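Local coordinates for protein structure-specific endonuclease subunit slx4 (Schizosaccharomyces pombe, PDB 4ZDT) that partners slx1 as regulatory subunit of a structure-specific endonuclease that cuts branched DNA in repair and recombination, here represented by its C-terminal slx1-binding domain, at residues I12-V15 with V16-K20; A33-V36 with E37-Q40; K56-C59 with D60-V64. All coordinates share one frame; numbering follows the deposited sequence.

Contact 1 of 3, residues I12-V15 with V16-K20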
loop_
_atom_site.group_PDB
_atom_site.type_symbol
_atom_site.label_atom_id
_atom_site.label_comp_id
_atom_site.label_asym_id
_atom_site.label_seq_id
_atom_site.Cartn_x
_atom_site.Cartn_y
_atom_site.Cartn_z
ATOM N N ILE B 12 6.016 3.660 -11.324
ATOM C CA ILE B 12 6.470 3.693 -9.923
ATOM C C ILE B 12 5.507 2.842 -9.068
ATOM O O ILE B 12 5.953 1.997 -8.273
ATOM C CB ILE B 12 6.596 5.136 -9.347
ATOM C CG1 ILE B 12 7.605 5.987 -10.159
ATOM C CG2 ILE B 12 7.006 5.109 -7.859
ATOM C CD1 ILE B 12 7.431 7.514 -9.949
ATOM N N SER B 13 4.196 3.050 -9.254
ATOM C CA SER B 13 3.196 2.280 -8.515
ATOM C C SER B 13 3.364 0.779 -8.762
ATOM O O SER B 13 3.294 -0.021 -7.814
ATOM C CB SER B 13 1.776 2.731 -8.864
ATOM O OG SER B 13 1.587 4.116 -8.541
ATOM N N GLN B 14 3.585 0.405 -10.027
ATOM C CA GLN B 14 3.769 -0.996 -10.386
ATOM C C GLN B 14 4.972 -1.609 -9.706
ATOM O O GLN B 14 4.892 -2.747 -9.245
ATOM C CB GLN B 14 3.813 -1.220 -11.908
ATOM C CG GLN B 14 2.497 -0.913 -12.611
ATOM C CD GLN B 14 1.333 -1.737 -12.083
ATOM O OE1 GLN B 14 1.352 -2.973 -12.137
ATOM N NE2 GLN B 14 0.316 -1.063 -11.576
ATOM N N VAL B 15 6.076 -0.872 -9.599
ATOM C CA VAL B 15 7.242 -1.402 -8.905
ATOM C C VAL B 15 6.980 -1.618 -7.404
ATOM O O VAL B 15 7.354 -2.662 -6.815
ATOM C CB VAL B 15 8.490 -0.506 -9.094
ATOM C CG1 VAL B 15 9.607 -1.020 -8.242
ATOM C CG2 VAL B 15 8.926 -0.485 -10.586
ATOM N N VAL B 16 6.353 -0.622 -6.781
ATOM C CA VAL B 16 5.990 -0.704 -5.371
ATOM C C VAL B 16 5.152 -1.952 -5.089
ATOM O O VAL B 16 5.407 -2.659 -4.108
ATOM C CB VAL B 16 5.232 0.585 -4.923
ATOM C CG1 VAL B 16 4.619 0.416 -3.517
ATOM C CG2 VAL B 16 6.197 1.772 -4.952
ATOM N N LYS B 17 4.179 -2.214 -5.958
ATOM C CA LYS B 17 3.197 -3.268 -5.774
ATOM C C LYS B 17 3.640 -4.637 -6.276
ATOM O O LYS B 17 3.085 -5.662 -5.858
ATOM C CB LYS B 17 1.869 -2.886 -6.443
ATOM C CG LYS B 17 1.179 -1.697 -5.765
ATOM C CD LYS B 17 -0.222 -1.461 -6.302
ATOM C CE LYS B 17 -0.222 -0.903 -7.720
ATOM N NZ LYS B 17 -1.641 -0.616 -8.155
ATOM N N GLN B 18 4.644 -4.659 -7.146
ATOM C CA GLN B 18 5.063 -5.927 -7.769
ATOM C C GLN B 18 6.401 -6.471 -7.293
ATOM O O GLN B 18 6.681 -7.653 -7.490
ATOM C CB GLN B 18 5.042 -5.813 -9.282
ATOM C CG GLN B 18 3.636 -5.669 -9.838
ATOM C CD GLN B 18 3.591 -5.683 -11.350
ATOM O OE1 GLN B 18 4.567 -5.325 -12.025
ATOM N NE2 GLN B 18 2.441 -6.055 -11.895
ATOM N N ALA B 19 7.222 -5.620 -6.677
ATOM C CA ALA B 19 8.505 -6.042 -6.124
ATOM C C ALA B 19 8.314 -7.121 -5.056
ATOM O O ALA B 19 7.365 -7.041 -4.255
ATOM C CB ALA B 19 9.224 -4.855 -5.516
ATOM N N LYS B 20 9.218 -8.106 -5.024
ATOM C CA LYS B 20 9.221 -9.114 -3.939
ATOM C C LYS B 20 9.409 -8.443 -2.592
ATOM O O LYS B 20 8.855 -8.890 -1.596
ATOM C CB LYS B 20 10.317 -10.177 -4.127
ATOM C CG LYS B 20 10.358 -10.818 -5.514
ATOM C CD LYS B 20 9.211 -11.797 -5.786
ATOM C CE LYS B 20 9.396 -12.473 -7.152
ATOM N NZ LYS B 20 8.323 -13.460 -7.447
#
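The last turns of the amphipathic helix 3-18 join Ile-12 to Val-16 on its buried side, and Ser-13 and Gln-14, which face slx1, to Lys-17, which does so too, and to the exposed Gln-18. Val-16 N donates a nearly straight backbone bond to Ile-12 O (3.0 Å, 171°), while Val-16 CG2 is 3.3 Å from Ile-12 O and only grazes Ile-12 CG2, at 4.5 Å. Both side chains go on to meet Phe-39 and Trp-58 in the core. One step round the helix, the aliphatic part of Lys-17 runs alongside Ser-13 O, with CG at 3.4 Å from that oxygen. The bend at chi3 (-71°) turns CE back past it, and NZ then bonds Glu-44 O and Gln-46 O of the slx1 chain. Gln-14 is folded at chi2 (-58°), which brings its NE2 to 3.9 Å from Lys-17 CE; that NE2 is bonded to Glu-44 OE1 of slx1. Its OE1 sits 3.3 Å from Gln-18 NE2, but the two amide planes stand almost perpendicular and the angle is too poor for a hydrogen bond. Ser-13 OG bonds Cys-45 O of slx1 as well as the indole of Trp-58. In the last turn the bonding weakens at Gln-18 N, which reaches both Gln-14 O and Val-15 O, each weakly, before Ala-19 N closes on Val-15 O. This division of labour is that of an amphipathic helix at a subunit interface, with apolar residues turned into a small helical domain and polar ends turned to main-chain oxygens and a glutamate carboxylate of the slx1 chain.

Contact 2 of 3, residues A33-V36 with E37-Q40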
loop_
_atom_site.group_PDB
_atom_site.type_symbol
_atom_site.label_atom_id
_atom_site.label_comp_id
_atom_site.label_asym_id
_atom_site.label_seq_id
_atom_site.Cartn_x
_atom_site.Cartn_y
_atom_site.Cartn_z
ATOM N N ALA B 33 6.309 7.518 6.640
ATOM C CA ALA B 33 7.062 8.365 5.703
ATOM C C ALA B 33 8.192 7.634 4.987
ATOM O O ALA B 33 8.856 6.762 5.551
ATOM C CB ALA B 33 7.601 9.586 6.400
ATOM N N ILE B 34 8.398 8.040 3.740
ATOM C CA ILE B 34 9.366 7.466 2.815
ATOM C C ILE B 34 10.539 8.440 2.659
ATOM O O ILE B 34 10.320 9.640 2.570
ATOM C CB ILE B 34 8.624 7.211 1.454
ATOM C CG1 ILE B 34 7.398 6.294 1.669
ATOM C CG2 ILE B 34 9.538 6.717 0.345
ATOM C CD1 ILE B 34 7.727 4.934 2.259
ATOM N N ASP B 35 11.776 7.928 2.673
ATOM C CA ASP B 35 12.960 8.736 2.348
ATOM C C ASP B 35 13.095 8.760 0.820
ATOM O O ASP B 35 13.410 7.741 0.199
ATOM C CB ASP B 35 14.220 8.158 3.014
ATOM C CG ASP B 35 15.500 8.942 2.674
ATOM O OD1 ASP B 35 15.688 9.370 1.510
ATOM O OD2 ASP B 35 16.345 9.100 3.577
ATOM N N VAL B 36 12.844 9.921 0.221
ATOM C CA VAL B 36 12.779 10.041 -1.243
ATOM C C VAL B 36 14.081 9.631 -1.930
ATOM O O VAL B 36 14.057 8.885 -2.909
ATOM C CB VAL B 36 12.334 11.436 -1.675
ATOM C CG1 VAL B 36 12.320 11.542 -3.176
ATOM C CG2 VAL B 36 10.956 11.697 -1.157
ATOM N N GLU B 37 15.210 10.100 -1.394
ATOM C CA GLU B 37 16.520 9.727 -1.916
ATOM C C GLU B 37 16.779 8.224 -1.814
ATOM O O GLU B 37 17.259 7.618 -2.771
ATOM C CB GLU B 37 17.635 10.546 -1.248
ATOM C CG GLU B 37 17.735 11.971 -1.819
ATOM C CD GLU B 37 18.381 12.977 -0.869
ATOM O OE1 GLU B 37 19.247 12.582 -0.056
ATOM O OE2 GLU B 37 18.018 14.174 -0.943
ATOM N N GLU B 38 16.439 7.618 -0.675
ATOM C CA GLU B 38 16.575 6.164 -0.528
ATOM C C GLU B 38 15.662 5.410 -1.504
ATOM O O GLU B 38 16.095 4.428 -2.125
ATOM C CB GLU B 38 16.330 5.719 0.920
ATOM C CG GLU B 38 17.504 6.015 1.878
ATOM C CD GLU B 38 17.197 5.642 3.331
ATOM O OE1 GLU B 38 16.279 4.821 3.573
ATOM O OE2 GLU B 38 17.884 6.168 4.235
ATOM N N PHE B 39 14.428 5.901 -1.648
ATOM C CA PHE B 39 13.400 5.350 -2.563
ATOM C C PHE B 39 13.880 5.381 -4.013
ATOM O O PHE B 39 13.726 4.384 -4.748
ATOM C CB PHE B 39 12.096 6.151 -2.403
ATOM C CG PHE B 39 10.882 5.590 -3.165
ATOM C CD1 PHE B 39 10.655 4.201 -3.281
ATOM C CD2 PHE B 39 9.935 6.460 -3.695
ATOM C CE1 PHE B 39 9.520 3.698 -3.959
ATOM C CE2 PHE B 39 8.784 5.972 -4.361
ATOM C CZ PHE B 39 8.586 4.579 -4.490
ATOM N N GLN B 40 14.482 6.495 -4.426
ATOM C CA GLN B 40 15.039 6.598 -5.776
ATOM C C GLN B 40 16.043 5.475 -6.059
ATOM O O GLN B 40 15.997 4.843 -7.121
ATOM C CB GLN B 40 15.668 7.979 -5.984
ATOM C CG GLN B 40 16.203 8.234 -7.396
ATOM C CD GLN B 40 16.811 9.618 -7.533
ATOM O OE1 GLN B 40 17.610 10.039 -6.690
ATOM N NE2 GLN B 40 16.428 10.342 -8.591
#
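A chi1 of 178° swings the carboxylate of Asp-35 away from its own N and up over the start of helix 36-45, where OD1 takes a hydrogen bond from Glu-38 N (2.9 Å, 170°). The amide is nearly straight on, yet meets OD1 from above the carboxylate plane. This is an N-cap: the acid supplies an acceptor to a first-turn NH, and a negative charge here is likely to be favourable at the N-terminal end of the helix. Glu-38 does not return a bond to Asp-35 N, as a capping box would need; its chain crosses Asp-35 at about a right angle, and the two carboxylates stack with planes 18° apart. OE2 of Glu-38 is 3.4 Å from OD2 of Asp-35, a pairing of like charges that may raise the proton affinity of one acid. With an alanine in place of Asp-35, Glu-38 N would probably lose its side-chain acceptor and the first turn its cap. On the inner side, Ile-34 CG2 rests on Phe-39 CB at 3.8 Å, meeting the ring obliquely, while Phe-39 N bonds Asp-35 O at 2.8 Å. Apolar contact between the residue before the N-cap and the fourth residue after it is the hydrophobic staple, here joined to an aspartate N-cap at a helix start.

Contact 3 of 3, residues K56-C59 with D60-V64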
loop_
_atom_site.group_PDB
_atom_site.type_symbol
_atom_site.label_atom_id
_atom_site.label_comp_id
_atom_site.label_asym_id
_atom_site.label_seq_id
_atom_site.Cartn_x
_atom_site.Cartn_y
_atom_site.Cartn_z
ATOM N N LYS B 56 8.535 12.978 -5.974
ATOM C CA LYS B 56 7.783 13.936 -5.167
ATOM C C LYS B 56 6.365 14.132 -5.692
ATOM O O LYS B 56 5.412 14.156 -4.895
ATOM C CB LYS B 56 8.534 15.268 -5.042
ATOM C CG LYS B 56 9.865 15.126 -4.312
ATOM C CD LYS B 56 10.727 16.382 -4.409
ATOM C CE LYS B 56 12.006 16.198 -3.591
ATOM N NZ LYS B 56 12.931 17.371 -3.717
ATOM N N SER B 57 6.214 14.259 -7.014
ATOM C CA SER B 57 4.888 14.472 -7.607
ATOM C C SER B 57 4.027 13.226 -7.494
ATOM O O SER B 57 2.822 13.320 -7.279
ATOM C CB SER B 57 4.951 14.965 -9.069
ATOM O OG SER B 57 5.605 14.040 -9.931
ATOM N N TRP B 58 4.657 12.059 -7.635
ATOM C CA TRP B 58 3.981 10.782 -7.447
ATOM C C TRP B 58 3.471 10.686 -6.006
ATOM O O TRP B 58 2.292 10.423 -5.791
ATOM C CB TRP B 58 4.931 9.619 -7.798
ATOM C CG TRP B 58 4.333 8.263 -7.626
ATOM C CD1 TRP B 58 3.523 7.589 -8.500
ATOM C CD2 TRP B 58 4.511 7.405 -6.498
ATOM N NE1 TRP B 58 3.175 6.361 -7.968
ATOM C CE2 TRP B 58 3.776 6.229 -6.742
ATOM C CE3 TRP B 58 5.237 7.517 -5.302
ATOM C CZ2 TRP B 58 3.734 5.159 -5.825
ATOM C CZ3 TRP B 58 5.207 6.455 -4.401
ATOM C CH2 TRP B 58 4.460 5.291 -4.676
ATOM N N CYS B 59 4.349 10.933 -5.034
ATOM C CA CYS B 59 3.966 10.876 -3.621
ATOM C C CYS B 59 2.806 11.824 -3.328
ATOM O O CYS B 59 1.830 11.441 -2.657
ATOM C CB CYS B 59 5.139 11.197 -2.677
ATOM S SG CYS B 59 6.509 10.016 -2.589
ATOM N N ASP B 60 2.898 13.058 -3.835
ATOM C CA ASP B 60 1.865 14.063 -3.571
ATOM C C ASP B 60 0.544 13.622 -4.157
ATOM O O ASP B 60 -0.489 13.788 -3.525
ATOM C CB ASP B 60 2.251 15.442 -4.132
ATOM C CG ASP B 60 1.384 16.570 -3.575
ATOM O OD1 ASP B 60 1.102 16.576 -2.350
ATOM O OD2 ASP B 60 0.990 17.452 -4.363
ATOM N N LYS B 61 0.574 13.043 -5.356
ATOM C CA LYS B 61 -0.644 12.647 -6.051
ATOM C C LYS B 61 -1.304 11.387 -5.458
ATOM O O LYS B 61 -2.531 11.276 -5.443
ATOM C CB LYS B 61 -0.353 12.458 -7.545
ATOM C CG LYS B 61 -1.501 11.943 -8.395
ATOM C CD LYS B 61 -2.445 13.061 -8.797
ATOM C CE LYS B 61 -3.527 12.571 -9.739
ATOM N NZ LYS B 61 -2.959 11.994 -11.012
ATOM N N TYR B 62 -0.498 10.457 -4.963
ATOM C CA TYR B 62 -1.013 9.136 -4.554
ATOM C C TYR B 62 -0.970 8.823 -3.048
ATOM O O TYR B 62 -1.261 7.695 -2.655
ATOM C CB TYR B 62 -0.330 8.015 -5.367
ATOM C CG TYR B 62 -0.630 8.134 -6.844
ATOM C CD1 TYR B 62 -1.853 7.702 -7.366
ATOM C CD2 TYR B 62 0.290 8.717 -7.713
ATOM C CE1 TYR B 62 -2.149 7.839 -8.716
ATOM C CE2 TYR B 62 0.007 8.858 -9.070
ATOM C CZ TYR B 62 -1.208 8.423 -9.565
ATOM O OH TYR B 62 -1.483 8.565 -10.906
ATOM N N GLY B 63 -0.614 9.809 -2.224
ATOM C CA GLY B 63 -0.748 9.721 -0.769
ATOM C C GLY B 63 0.414 9.059 -0.049
ATOM O O GLY B 63 0.234 8.247 0.876
ATOM N N VAL B 64 1.617 9.390 -0.463
ATOM C CA VAL B 64 2.800 8.863 0.199
ATOM C C VAL B 64 3.491 10.016 0.946
ATOM O O VAL B 64 3.713 11.084 0.362
ATOM C CB VAL B 64 3.725 8.204 -0.836
ATOM C CG1 VAL B 64 5.011 7.679 -0.189
ATOM C CG2 VAL B 64 2.959 7.082 -1.579
#
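Trp-58 and Tyr-62, one turn apart on helix 52-62, make the dense side of this contact together with Cys-59 and Val-64. With CG of Trp-58 anti to the backbone N (chi1 179°), the indole lies beside Tyr-62, whose CD2 comes over one face of it, 3.5 Å from Trp-58 CD1, the ring planes inclined by 40°. The same CD2 brings the tyrosine edge to Trp-58 O, at 3.3 Å. At the other end of the indole, Val-64 CG2 touches Trp-58 CZ3 (3.7 Å), and its second branch, CG1, lies against Cys-59 SG at the same distance. The remaining side is looser: Lys-56, Asp-60 and Lys-61 are exposed and tied across the segments chiefly by ordinary helical backbone bonds, though Lys-61 CG rests on one face of the Tyr-62 ring. Where the helix stops, Gly-63 takes positive phi (86°), and Val-64 N donates to Cys-59 O (3.0 Å). This 6→1 bond and the apolar Cys-59 to Val-64 pair are those of a Schellman motif, but Gly-63 N also bonds Cys-59 O, from the opposite face of its plane, and the 5→2 bond is missing. Two donors on one terminal carbonyl imply polar as well as hydrophobic capping.

Each contact is local, lying within or at an end of its own helix (3-18, 36-45 and 52-62), and all three are partly buried. Their inner sides, Ile-12 and Val-16, Ile-34 and Phe-39, and Trp-58, Cys-59 and Val-64, face one shared core, in which Phe-39 CE2 packs on Trp-58 CZ3 at 3.6 Å and Ile-34 touches Val-64. Their exposed rims are polar: Gln-18, then Glu-37 and Glu-38, then Lys-56, Asp-60 and Lys-61. Contact 2 treats a helix start with an acid and touches no other subunit, whereas contact 3 ends a helix with glycine and meets slx1 by packing of Trp-58 and Tyr-62. Contact 1 offers slx1 hydrogen bonds from Ser-13, Gln-14 and Lys-17.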